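Precorrin-8x Methyl Mutase (Thermus thermophilus, PDB 1V9C) probably catalyses the methyl-shifting isomerisation of precorrin-8X to hydrogenobyrinate, a step in the biosynthesis of adenosylcobalamin. Local coordinates at residues 53-58 with 179-184; 61-66 with 86-91; 70-75 with 134-139; 82-87 with 196-201. One frame throughout, in Å; residues are numbered along the deposited sequence.

Interaction 1. Residues 53-58 with 179-184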
loop_
_atom_site.group_PDB
_atom_site.type_symbol
_atom_site.label_atom_id
_atom_site.label_comp_id
_atom_site.label_asym_id
_atom_site.label_seq_id
_atom_site.Cartn_x
_atom_site.Cartn_y
_atom_site.Cartn_z
ATOM N N GLN B 53 6.308 25.263 -0.278
ATOM C CA GLN B 53 7.562 25.886 -0.678
ATOM C C GLN B 53 8.748 25.221 0.024
ATOM O O GLN B 53 8.757 25.096 1.249
ATOM C CB GLN B 53 7.513 27.374 -0.326
ATOM C CG GLN B 53 8.715 28.184 -0.771
ATOM C CD GLN B 53 8.591 29.640 -0.369
ATOM O OE1 GLN B 53 7.637 30.323 -0.756
ATOM N NE2 GLN B 53 9.551 30.125 0.415
ATOM N N GLY B 54 9.730 24.783 -0.759
ATOM C CA GLY B 54 10.914 24.137 -0.203
ATOM C C GLY B 54 10.771 22.720 0.348
ATOM O O GLY B 54 11.717 22.198 0.939
ATOM N N ALA B 55 9.608 22.097 0.158
ATOM C CA ALA B 55 9.344 20.738 0.653
ATOM C C ALA B 55 10.363 19.684 0.195
ATOM O O ALA B 55 11.012 19.035 1.013
ATOM C CB ALA B 55 7.931 20.302 0.253
ATOM N N VAL B 56 10.507 19.524 -1.111
ATOM C CA VAL B 56 11.442 18.542 -1.639
ATOM C C VAL B 56 12.872 18.733 -1.134
ATOM O O VAL B 56 13.500 17.773 -0.653
ATOM C CB VAL B 56 11.448 18.558 -3.173
ATOM C CG1 VAL B 56 12.319 17.424 -3.698
ATOM C CG2 VAL B 56 10.039 18.390 -3.685
ATOM N N GLU B 57 13.385 19.961 -1.240
ATOM C CA GLU B 57 14.742 20.257 -0.782
ATOM C C GLU B 57 14.844 19.955 0.705
ATOM O O GLU B 57 15.867 19.464 1.185
ATOM C CB GLU B 57 15.105 21.724 -1.036
ATOM C CG GLU B 57 14.909 22.187 -2.475
ATOM C CD GLU B 57 13.553 22.838 -2.695
ATOM O OE1 GLU B 57 12.528 22.224 -2.324
ATOM O OE2 GLU B 57 13.515 23.967 -3.240
ATOM N N ALA B 58 13.777 20.241 1.439
ATOM C CA ALA B 58 13.778 19.960 2.869
ATOM C C ALA B 58 13.870 18.444 3.065
ATOM O O ALA B 58 14.471 17.961 4.024
ATOM C CB ALA B 58 12.505 20.502 3.504
ATOM N N PRO B 179 7.428 22.185 6.309
ATOM C CA PRO B 179 7.240 21.834 4.902
ATOM C C PRO B 179 6.402 20.565 4.769
ATOM O O PRO B 179 6.394 19.716 5.657
ATOM C CB PRO B 179 8.670 21.683 4.392
ATOM C CG PRO B 179 9.408 21.231 5.592
ATOM C CD PRO B 179 8.831 22.034 6.719
ATOM N N TRP B 180 5.669 20.442 3.675
ATOM C CA TRP B 180 4.851 19.258 3.512
ATOM C C TRP B 180 4.527 18.939 2.064
ATOM O O TRP B 180 4.775 19.743 1.162
ATOM C CB TRP B 180 3.545 19.439 4.281
ATOM C CG TRP B 180 2.916 20.780 4.010
ATOM C CD1 TRP B 180 2.978 21.890 4.807
ATOM C CD2 TRP B 180 2.173 21.165 2.845
ATOM N NE1 TRP B 180 2.318 22.939 4.213
ATOM C CE2 TRP B 180 1.813 22.525 3.010
ATOM C CE3 TRP B 180 1.773 20.495 1.682
ATOM C CZ2 TRP B 180 1.076 23.229 2.051
ATOM C CZ3 TRP B 180 1.041 21.194 0.727
ATOM C CH2 TRP B 180 0.697 22.547 0.920
ATOM N N ILE B 181 3.972 17.747 1.875
ATOM C CA ILE B 181 3.530 17.251 0.578
ATOM C C ILE B 181 2.226 16.553 0.911
ATOM O O ILE B 181 2.164 15.708 1.817
ATOM C CB ILE B 181 4.474 16.232 -0.035
ATOM C CG1 ILE B 181 5.884 16.814 -0.150
ATOM C CG2 ILE B 181 3.934 15.819 -1.411
ATOM C CD1 ILE B 181 6.860 15.887 -0.817
ATOM N N VAL B 182 1.186 16.917 0.174
ATOM C CA VAL B 182 -0.137 16.401 0.411
ATOM C C VAL B 182 -0.830 15.891 -0.847
ATOM O O VAL B 182 -0.555 16.363 -1.947
ATOM C CB VAL B 182 -1.006 17.530 1.058
ATOM C CG1 VAL B 182 -2.473 17.238 0.899
ATOM C CG2 VAL B 182 -0.679 17.653 2.539
ATOM N N THR B 183 -1.715 14.914 -0.676
ATOM C CA THR B 183 -2.524 14.407 -1.782
ATOM C C THR B 183 -3.913 14.946 -1.441
ATOM O O THR B 183 -4.579 14.461 -0.529
ATOM C CB THR B 183 -2.576 12.847 -1.857
ATOM O OG1 THR B 183 -2.978 12.302 -0.595
ATOM C CG2 THR B 183 -1.217 12.287 -2.247
ATOM N N GLU B 184 -4.314 15.986 -2.160
ATOM C CA GLU B 184 -5.600 16.647 -1.957
ATOM C C GLU B 184 -6.768 15.673 -2.064
ATOM O O GLU B 184 -6.755 14.770 -2.899
ATOM C CB GLU B 184 -5.774 17.753 -3.006
ATOM C CG GLU B 184 -4.608 18.731 -3.106
ATOM C CD GLU B 184 -4.885 20.062 -2.433
ATOM O OE1 GLU B 184 -4.913 20.116 -1.183
ATOM O OE2 GLU B 184 -5.086 21.055 -3.166
#

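Interaction 2. Residues 61-66 with 86-91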
loop_
_atom_site.group_PDB
_atom_site.type_symbol
_atom_site.label_atom_id
_atom_site.label_comp_id
_atom_site.label_asym_id
_atom_site.label_seq_id
_atom_site.Cartn_x
_atom_site.Cartn_y
_atom_site.Cartn_z
ATOM N N LYS B 61 17.605 17.082 2.067
ATOM C CA LYS B 61 18.483 17.498 3.147
ATOM C C LYS B 61 18.334 16.562 4.348
ATOM O O LYS B 61 19.329 16.085 4.900
ATOM C CB LYS B 61 18.148 18.944 3.534
ATOM C CG LYS B 61 18.416 19.317 4.985
ATOM C CD LYS B 61 19.899 19.499 5.302
ATOM C CE LYS B 61 20.074 19.967 6.748
ATOM N NZ LYS B 61 21.482 20.313 7.082
ATOM N N ALA B 62 17.094 16.287 4.745
ATOM C CA ALA B 62 16.860 15.405 5.881
ATOM C C ALA B 62 17.336 13.999 5.546
ATOM O O ALA B 62 17.984 13.331 6.357
ATOM C CB ALA B 62 15.391 15.393 6.235
ATOM N N ILE B 63 17.014 13.543 4.343
ATOM C CA ILE B 63 17.435 12.216 3.923
ATOM C C ILE B 63 18.949 12.086 4.089
ATOM O O ILE B 63 19.440 11.139 4.699
ATOM C CB ILE B 63 17.066 11.964 2.453
ATOM C CG1 ILE B 63 15.553 11.835 2.312
ATOM C CG2 ILE B 63 17.739 10.721 1.956
ATOM C CD1 ILE B 63 15.093 11.906 0.887
ATOM N N GLN B 64 19.671 13.052 3.543
ATOM C CA GLN B 64 21.130 13.086 3.601
ATOM C C GLN B 64 21.704 13.257 5.002
ATOM O O GLN B 64 22.825 12.820 5.275
ATOM C CB GLN B 64 21.645 14.205 2.700
ATOM C CG GLN B 64 21.507 13.883 1.236
ATOM C CD GLN B 64 21.748 15.079 0.357
ATOM O OE1 GLN B 64 21.799 14.963 -0.872
ATOM N NE2 GLN B 64 21.892 16.246 0.974
ATOM N N ALA B 65 20.935 13.894 5.882
ATOM C CA ALA B 65 21.358 14.121 7.255
ATOM C C ALA B 65 21.267 12.826 8.035
ATOM O O ALA B 65 21.833 12.696 9.123
ATOM C CB ALA B 65 20.477 15.171 7.905
ATOM N N GLY B 66 20.541 11.865 7.483
ATOM C CA GLY B 66 20.393 10.603 8.174
ATOM C C GLY B 66 19.155 10.668 9.039
ATOM O O GLY B 66 18.990 9.877 9.974
ATOM N N ARG B 86 19.396 2.027 3.119
ATOM C CA ARG B 86 20.832 1.916 3.346
ATOM C C ARG B 86 21.689 3.047 2.786
ATOM O O ARG B 86 22.735 3.355 3.340
ATOM C CB ARG B 86 21.345 0.578 2.790
ATOM C CG ARG B 86 22.789 0.229 3.192
ATOM C CD ARG B 86 23.319 -0.934 2.363
ATOM N NE ARG B 86 22.453 -2.107 2.416
ATOM C CZ ARG B 86 22.575 -3.153 1.602
ATOM N NH1 ARG B 86 23.532 -3.160 0.685
ATOM N NH2 ARG B 86 21.734 -4.177 1.681
ATOM N N LEU B 87 21.264 3.670 1.693
ATOM C CA LEU B 87 22.050 4.749 1.102
ATOM C C LEU B 87 22.473 5.817 2.117
ATOM O O LEU B 87 23.655 6.136 2.226
ATOM C CB LEU B 87 21.288 5.387 -0.065
ATOM C CG LEU B 87 21.417 4.666 -1.418
ATOM C CD1 LEU B 87 21.182 3.167 -1.258
ATOM C CD2 LEU B 87 20.424 5.260 -2.405
ATOM N N PHE B 88 21.519 6.380 2.847
ATOM C CA PHE B 88 21.857 7.386 3.841
ATOM C C PHE B 88 21.451 6.891 5.226
ATOM O O PHE B 88 21.343 7.679 6.162
ATOM C CB PHE B 88 21.156 8.717 3.548
ATOM C CG PHE B 88 21.381 9.235 2.151
ATOM C CD1 PHE B 88 20.578 8.802 1.094
ATOM C CD2 PHE B 88 22.392 10.160 1.891
ATOM C CE1 PHE B 88 20.777 9.283 -0.206
ATOM C CE2 PHE B 88 22.602 10.650 0.593
ATOM C CZ PHE B 88 21.789 10.208 -0.457
ATOM N N GLY B 89 21.237 5.581 5.346
ATOM C CA GLY B 89 20.842 4.991 6.612
ATOM C C GLY B 89 19.769 5.783 7.341
ATOM O O GLY B 89 20.037 6.396 8.373
ATOM N N ASN B 90 18.551 5.785 6.809
ATOM C CA ASN B 90 17.457 6.511 7.447
ATOM C C ASN B 90 16.598 5.535 8.246
ATOM O O ASN B 90 15.822 4.758 7.678
ATOM C CB ASN B 90 16.601 7.228 6.398
ATOM C CG ASN B 90 17.396 8.194 5.557
ATOM O OD1 ASN B 90 17.981 7.819 4.543
ATOM N ND2 ASN B 90 17.437 9.450 5.981
ATOM N N GLU B 91 16.742 5.574 9.566
ATOM C CA GLU B 91 15.988 4.683 10.435
ATOM C C GLU B 91 14.497 4.888 10.278
ATOM O O GLU B 91 14.033 6.013 10.176
ATOM C CB GLU B 91 16.359 4.909 11.899
ATOM C CG GLU B 91 15.538 4.071 12.861
ATOM C CD GLU B 91 15.924 4.289 14.325
ATOM O OE1 GLU B 91 15.398 3.568 15.197
ATOM O OE2 GLU B 91 16.749 5.181 14.604
HETATM O O HOH W 1 18.470 7.685 10.858
#

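Interaction 3. Residues 70-75 with 134-139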
loop_
_atom_site.group_PDB
_atom_site.type_symbol
_atom_site.label_atom_id
_atom_site.label_comp_id
_atom_site.label_asym_id
_atom_site.label_seq_id
_atom_site.Cartn_x
_atom_site.Cartn_y
_atom_site.Cartn_z
ATOM N N LEU B 70 9.396 8.523 10.416
ATOM C CA LEU B 70 8.364 8.070 11.337
ATOM C C LEU B 70 7.109 7.858 10.509
ATOM O O LEU B 70 6.688 8.743 9.777
ATOM C CB LEU B 70 8.114 9.132 12.414
ATOM C CG LEU B 70 9.376 9.788 12.977
ATOM C CD1 LEU B 70 9.005 10.863 13.987
ATOM C CD2 LEU B 70 10.240 8.740 13.613
ATOM N N VAL B 71 6.510 6.685 10.632
ATOM C CA VAL B 71 5.339 6.391 9.839
ATOM C C VAL B 71 4.171 5.908 10.679
ATOM O O VAL B 71 4.357 5.461 11.817
ATOM C CB VAL B 71 5.705 5.366 8.723
ATOM C CG1 VAL B 71 6.789 5.951 7.853
ATOM C CG2 VAL B 71 6.208 4.056 9.327
ATOM N N ASP B 72 2.974 6.001 10.103
ATOM C CA ASP B 72 1.738 5.615 10.785
ATOM C C ASP B 72 1.161 4.255 10.395
ATOM O O ASP B 72 -0.013 3.976 10.668
ATOM C CB ASP B 72 0.678 6.684 10.537
ATOM C CG ASP B 72 0.066 6.583 9.155
ATOM O OD1 ASP B 72 0.694 5.962 8.272
ATOM O OD2 ASP B 72 -1.038 7.132 8.952
ATOM N N ALA B 73 1.961 3.415 9.747
ATOM C CA ALA B 73 1.493 2.091 9.354
ATOM C C ALA B 73 2.644 1.183 8.982
ATOM O O ALA B 73 3.615 1.613 8.349
ATOM C CB ALA B 73 0.506 2.183 8.181
ATOM N N ARG B 74 2.521 -0.081 9.372
ATOM C CA ARG B 74 3.541 -1.081 9.081
ATOM C C ARG B 74 3.746 -1.274 7.576
ATOM O O ARG B 74 4.877 -1.468 7.127
ATOM C CB ARG B 74 3.162 -2.403 9.740
ATOM C CG ARG B 74 1.737 -2.807 9.480
ATOM C CD ARG B 74 1.218 -3.720 10.571
ATOM N NE ARG B 74 -0.173 -4.094 10.336
ATOM C CZ ARG B 74 -0.997 -4.515 11.287
ATOM N NH1 ARG B 74 -0.570 -4.616 12.541
ATOM N NH2 ARG B 74 -2.248 -4.829 10.984
ATOM N N MET B 75 2.664 -1.196 6.799
ATOM C CA MET B 75 2.774 -1.351 5.344
ATOM C C MET B 75 3.812 -0.372 4.808
ATOM O O MET B 75 4.595 -0.706 3.921
ATOM C CB MET B 75 1.425 -1.097 4.647
ATOM C CG MET B 75 0.463 -2.261 4.738
ATOM S SD MET B 75 -0.932 -2.126 3.589
ATOM C CE MET B 75 -0.215 -2.725 2.078
ATOM N N GLY B 134 -0.188 7.827 5.919
ATOM C CA GLY B 134 -0.991 7.377 4.804
ATOM C C GLY B 134 -2.205 6.625 5.304
ATOM O O GLY B 134 -2.959 6.063 4.507
ATOM N N ASN B 135 -2.418 6.624 6.619
ATOM C CA ASN B 135 -3.529 5.875 7.188
ATOM C C ASN B 135 -4.309 6.448 8.367
ATOM O O ASN B 135 -5.496 6.185 8.493
ATOM C CB ASN B 135 -3.016 4.490 7.580
ATOM C CG ASN B 135 -2.105 3.905 6.524
ATOM O OD1 ASN B 135 -2.565 3.335 5.536
ATOM N ND2 ASN B 135 -0.800 4.082 6.705
ATOM N N ALA B 136 -3.659 7.208 9.241
ATOM C CA ALA B 136 -4.354 7.726 10.423
ATOM C C ALA B 136 -4.509 9.235 10.465
ATOM O O ALA B 136 -3.594 9.940 10.873
ATOM C CB ALA B 136 -3.642 7.251 11.687
ATOM N N PRO B 137 -5.680 9.747 10.040
ATOM C CA PRO B 137 -5.991 11.182 10.020
ATOM C C PRO B 137 -5.862 11.820 11.406
ATOM O O PRO B 137 -5.331 12.922 11.544
ATOM C CB PRO B 137 -7.440 11.222 9.525
ATOM C CG PRO B 137 -7.549 10.000 8.685
ATOM C CD PRO B 137 -6.815 8.967 9.518
ATOM N N THR B 138 -6.367 11.127 12.424
ATOM C CA THR B 138 -6.306 11.650 13.783
ATOM C C THR B 138 -4.845 11.767 14.207
ATOM O O THR B 138 -4.500 12.539 15.099
ATOM C CB THR B 138 -7.061 10.740 14.787
ATOM O OG1 THR B 138 -6.359 9.506 14.941
ATOM C CG2 THR B 138 -8.470 10.449 14.293
ATOM N N PHE B 139 -3.983 10.994 13.563
ATOM C CA PHE B 139 -2.571 11.063 13.885
ATOM C C PHE B 139 -2.021 12.383 13.337
ATOM O O PHE B 139 -1.267 13.080 14.006
ATOM C CB PHE B 139 -1.818 9.886 13.259
ATOM C CG PHE B 139 -0.327 9.957 13.441
ATOM C CD1 PHE B 139 0.242 9.769 14.693
ATOM C CD2 PHE B 139 0.504 10.236 12.361
ATOM C CE1 PHE B 139 1.620 9.856 14.873
ATOM C CE2 PHE B 139 1.891 10.327 12.530
ATOM C CZ PHE B 139 2.449 10.137 13.787
#

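Interaction 4. Residues 82-87 with 196-201. With SO4 (sulfate ion), chain E.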
loop_
_atom_site.group_PDB
_atom_site.type_symbol
_atom_site.label_atom_id
_atom_site.label_comp_id
_atom_site.label_asym_id
_atom_site.label_seq_id
_atom_site.Cartn_x
_atom_site.Cartn_y
_atom_site.Cartn_z
ATOM N N PRO B 82 14.857 -1.867 1.772
ATOM C CA PRO B 82 16.041 -1.920 2.645
ATOM C C PRO B 82 17.302 -1.361 1.992
ATOM O O PRO B 82 18.044 -0.597 2.613
ATOM C CB PRO B 82 16.162 -3.407 2.982
ATOM C CG PRO B 82 14.737 -3.880 2.949
ATOM C CD PRO B 82 14.176 -3.177 1.729
ATOM N N GLU B 83 17.536 -1.740 0.739
ATOM C CA GLU B 83 18.690 -1.271 -0.030
ATOM C C GLU B 83 18.676 0.248 -0.194
ATOM O O GLU B 83 19.718 0.883 -0.316
ATOM C CB GLU B 83 18.684 -1.897 -1.429
ATOM C CG GLU B 83 18.330 -3.368 -1.440
ATOM C CD GLU B 83 19.495 -4.236 -1.044
ATOM O OE1 GLU B 83 19.266 -5.402 -0.651
ATOM O OE2 GLU B 83 20.643 -3.744 -1.135
ATOM N N ARG B 84 17.489 0.836 -0.217
ATOM C CA ARG B 84 17.400 2.279 -0.401
ATOM C C ARG B 84 17.534 2.994 0.934
ATOM O O ARG B 84 18.105 4.072 1.019
ATOM C CB ARG B 84 16.094 2.620 -1.124
ATOM C CG ARG B 84 16.110 2.091 -2.565
ATOM C CD ARG B 84 14.727 1.951 -3.160
ATOM N NE ARG B 84 14.780 1.429 -4.525
ATOM C CZ ARG B 84 13.722 0.990 -5.203
ATOM N NH1 ARG B 84 12.520 1.002 -4.646
ATOM N NH2 ARG B 84 13.862 0.549 -6.445
ATOM N N LEU B 85 17.008 2.384 1.980
ATOM C CA LEU B 85 17.136 2.962 3.296
ATOM C C LEU B 85 18.651 3.010 3.623
ATOM O O LEU B 85 19.123 3.940 4.269
ATOM C CB LEU B 85 16.383 2.100 4.318
ATOM C CG LEU B 85 14.849 2.142 4.263
ATOM C CD1 LEU B 85 14.280 1.438 5.476
ATOM C CD2 LEU B 85 14.346 3.574 4.215
ATOM N N ARG B 86 19.396 2.027 3.119
ATOM C CA ARG B 86 20.832 1.916 3.346
ATOM C C ARG B 86 21.689 3.047 2.786
ATOM O O ARG B 86 22.735 3.355 3.340
ATOM C CB ARG B 86 21.345 0.578 2.790
ATOM C CG ARG B 86 22.789 0.229 3.192
ATOM C CD ARG B 86 23.319 -0.934 2.363
ATOM N NE ARG B 86 22.453 -2.107 2.416
ATOM C CZ ARG B 86 22.575 -3.153 1.602
ATOM N NH1 ARG B 86 23.532 -3.160 0.685
ATOM N NH2 ARG B 86 21.734 -4.177 1.681
ATOM N N LEU B 87 21.264 3.670 1.693
ATOM C CA LEU B 87 22.050 4.749 1.102
ATOM C C LEU B 87 22.473 5.817 2.117
ATOM O O LEU B 87 23.655 6.136 2.226
ATOM C CB LEU B 87 21.288 5.387 -0.065
ATOM C CG LEU B 87 21.417 4.666 -1.418
ATOM C CD1 LEU B 87 21.182 3.167 -1.258
ATOM C CD2 LEU B 87 20.424 5.260 -2.405
ATOM N N ALA B 196 6.601 8.252 -2.624
ATOM C CA ALA B 196 7.135 9.596 -2.433
ATOM C C ALA B 196 8.491 9.529 -1.699
ATOM O O ALA B 196 9.433 10.238 -2.051
ATOM C CB ALA B 196 6.134 10.455 -1.629
ATOM N N LEU B 197 8.587 8.680 -0.677
ATOM C CA LEU B 197 9.849 8.533 0.048
ATOM C C LEU B 197 10.899 7.939 -0.895
ATOM O O LEU B 197 12.007 8.448 -0.975
ATOM C CB LEU B 197 9.671 7.641 1.290
ATOM C CG LEU B 197 8.922 8.342 2.435
ATOM C CD1 LEU B 197 8.475 7.383 3.528
ATOM C CD2 LEU B 197 9.862 9.388 3.008
ATOM N N HIS B 198 10.555 6.875 -1.623
ATOM C CA HIS B 198 11.527 6.309 -2.543
ATOM C C HIS B 198 11.993 7.365 -3.538
ATOM O O HIS B 198 13.167 7.425 -3.878
ATOM C CB HIS B 198 10.945 5.095 -3.260
ATOM C CG HIS B 198 10.960 3.849 -2.428
ATOM N ND1 HIS B 198 10.054 2.824 -2.598
ATOM C CD2 HIS B 198 11.769 3.466 -1.411
ATOM C CE1 HIS B 198 10.298 1.867 -1.722
ATOM N NE2 HIS B 198 11.333 2.234 -0.987
ATOM N N ALA B 199 11.081 8.226 -3.975
ATOM C CA ALA B 199 11.452 9.267 -4.923
ATOM C C ALA B 199 12.412 10.244 -4.265
ATOM O O ALA B 199 13.356 10.701 -4.896
ATOM C CB ALA B 199 10.218 10.003 -5.417
ATOM N N LEU B 200 12.173 10.560 -2.997
ATOM C CA LEU B 200 13.041 11.495 -2.292
ATOM C C LEU B 200 14.431 10.930 -2.130
ATOM O O LEU B 200 15.413 11.635 -2.340
ATOM C CB LEU B 200 12.452 11.867 -0.929
ATOM C CG LEU B 200 11.211 12.756 -1.076
ATOM C CD1 LEU B 200 10.609 13.086 0.283
ATOM C CD2 LEU B 200 11.604 14.009 -1.829
ATOM N N ILE B 201 14.515 9.652 -1.768
ATOM C CA ILE B 201 15.800 9.007 -1.601
ATOM C C ILE B 201 16.592 8.988 -2.905
ATOM O O ILE B 201 17.778 9.319 -2.912
ATOM C CB ILE B 201 15.641 7.569 -1.100
ATOM C CG1 ILE B 201 15.186 7.582 0.363
ATOM C CG2 ILE B 201 16.956 6.818 -1.259
ATOM C CD1 ILE B 201 14.960 6.194 0.962
HETATM S S SO4 E . 7.976 2.310 -5.593
HETATM O O1 SO4 E . 7.692 1.878 -4.211
HETATM O O2 SO4 E . 9.322 1.880 -6.001
HETATM O O3 SO4 E . 7.915 3.775 -5.654
HETATM O O4 SO4 E . 6.974 1.721 -6.501
#

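Interaction 1. Residues 53-58 with 179-184
Ala55, in the first turn of the helix that opens after Gly54, is where this contact is tightest. Its methyl group is aimed at the strand and stops 3.3 Å from the carbonyl oxygen of Trp180 (Ala55 CB to Trp180 O), close for a carbon and an oxygen. The same CB of Ala55 meets Ile181 CG1 at 4.1 Å. Ile181 achieves this because its CG1 branch sits beside its own backbone N and anti to the carbonyl carbon (chi1 -56°), which swings that branch back toward the helix. Before the strand begins, Pro179 sets the CB and CG of its ring against the helix, with its CB 3.9 Å from Ala55 CA and its CG 3.8 Å from Ala58 CB. Pro179 thus rests against two alanines about one turn apart, and their small side chains let the backbones come close, the CA atoms of Ala55 and Pro179 being 4.9 Å apart. No hydrogen bond crosses between 53-58 and 179-184, so the fit is purely van der Waals.

The looser side begins at Ala58 and Pro179, both partly exposed, and continues to Gln53, which is exposed and whose CB points away from the strand. Gly54 holds the N-cap position, and its O accepts the N-H of Ala58 at 2.9 Å. Behind the strand, Trp180 and Val182 face helix 166-174, whereas Val56 turns from the contact toward Leu200 and Leu203 of helix 190-205. Helices thus flank strand 180-183 on both faces, as expected of a doubly wound alpha/beta sheet.

Interaction 2. Residues 61-66 with 86-91
The carbonyl oxygen of Ile63 is the atom on which both Asn90 and Phe88 converge. Asn90 ND2 donates to Ile63 O at 2.9 Å, with a nearly straight N-H...O angle of 162°; the bond lies in the carbonyl plane, on a lone pair, and close to the plane of the Asn90 amide. Phe88 CB presses on the same oxygen at 3.2 Å from Ile63 O. The Phe88 ring leans obliquely against two neighbouring side chains of the helix, which meet it from the same side: Phe88 CD1 is 3.5 Å from Ile63 CG2 and Phe88 CE2 3.5 Å from Gln64 CG. Gln64 runs alongside Phe88, the two pointing the same way, with the amide and ring planes 43° apart.

The next shell fixes these groups. Gly66 ends its helix in a Schellman motif, and its N-H also bonds to Ile63 O, so that oxygen is gripped by two donors. Gly89, with positive phi, ends the facing helix in a Schellman motif whose Gly89 N to Arg86 O bond is weak, and so turns the chain to place Asn90 beside the first helix end. Asn90 ND2 has a second acceptor in Ala67 O. A water sits between the two helix ends, donating to Gly66 O at a short 2.4 Å and to Gly89 O at 3.2 Å, and accepting from Glu91 N. Farther out, Ile63 and Phe88 both reach Ala204 of helix 190-205.

The two helix ends are thus held by polar bonds, through the Asn90 amide and the water, as well as by the ring.

Interaction 3. Residues 70-75 with 134-139
The carboxylate of Asp72 is met on both faces by the chain that follows strand 130-133. From one side Gly134 N approaches Asp72 OD1 at 3.1 Å, 35° out of the carboxylate plane but along a nearly straight N-H...O line. From the opposite side Ala136 N comes to Asp72 OD2 at a short 2.6 Å, also out of the plane. Between them, closer to the plane, Asn135 N reaches the syn lone pair of Asp72 OD2 at 2.8 Å. The side-chain amide of Asn135, tilted 32° from the carboxylate, gives a further bond from ND2 to Asp72 OD1, although the position of ND2 is less certain. OD2 thus holds two backbone N-H groups of consecutive residues, wrapping the turn round one acid.

To reach this place Asp72 CG takes the crowded position between its backbone N and carbonyl carbon (chi1 77°). Its CB also rests 4.0 Å from Phe139 CD2. The negative charge would probably be stabilised by these donors and by the N-terminal end of helix 137-147, where Ala136 is the N-cap residue. An alanine here in place of Asp72 would remove both oxygens and would probably leave the N-H groups of Gly134, Asn135 and Ala136 without these acceptors, loosening the turn.

Asn135 OD1 bonds to Ser190 OG, tying in the start of helix 190-205. Asp72 and Gly134 follow the adjacent parallel strands 69-71 and 130-133; Phe139 packs into helix 112-122, while Arg74 and Met75, opening helix 74-79, meet Asn81, Pro82 and Met75 of the second subunit.

Interaction 4. Residues 82-87 with 196-201
This is a helix-to-helix contact in the layer covering one face of the doubly wound alpha/beta sheet, where helix 82-88 crosses helix 190-205. The axes of the two short segments approach to 10.3 Å at an angle of 44°, which leaves room for side chains rather than backbone-to-backbone contact. Ile201 fills the middle: its CG2, anti to the backbone N, lies 3.7 Å from Arg84 O and 4.0 Å from Leu87 CD2, while its CD1 turns toward Leu85 CD2.

At the polar end the extended Arg84 crosses His198 at about a right angle. NH1 stands over the centre of the imidazole face, the two planes 74° apart, and Arg84 CD makes an off-centre CH-pi contact with the ring. His198 NE2 accepts from Asn81 N of the same chain, which holds the ring's orientation. An alanine here would remove the ring and would probably cost Arg84 this support and Asn81 N its acceptor. A sulfate, probably from the crystallisation liquor, is bound by Arg35 NH2 and by His198, and a second sulfate pairs with Arg84 NE. The first lies at the edge of the His198 ring, where ND1 donates to sulfate O1 at 3.0 Å, with an N-H...O angle of 151°.

In the fold
All four contacts belong to one domain built on a mixed sheet. Helix 55-65 gives its start to interaction 1 and its end to interaction 2, centres about 17 Å apart. Interactions 2 and 4 are nearest, about 8 Å between centres, since both use helix 82-88 and share Arg86 and Leu87; Asn90 N probably bonds to Leu85 O. Val56 CG1 touches Leu200 CD2, linking interactions 1 and 4. Interaction 3 lies about 17 to 20 Å from the other centres and touches none beyond adjoining in sequence. Along the chain 53-91 supplies five segments; 61-66 and 86-91 pair with each other, the other three with 179-184, 134-139 and 196-201, tying distant halves together.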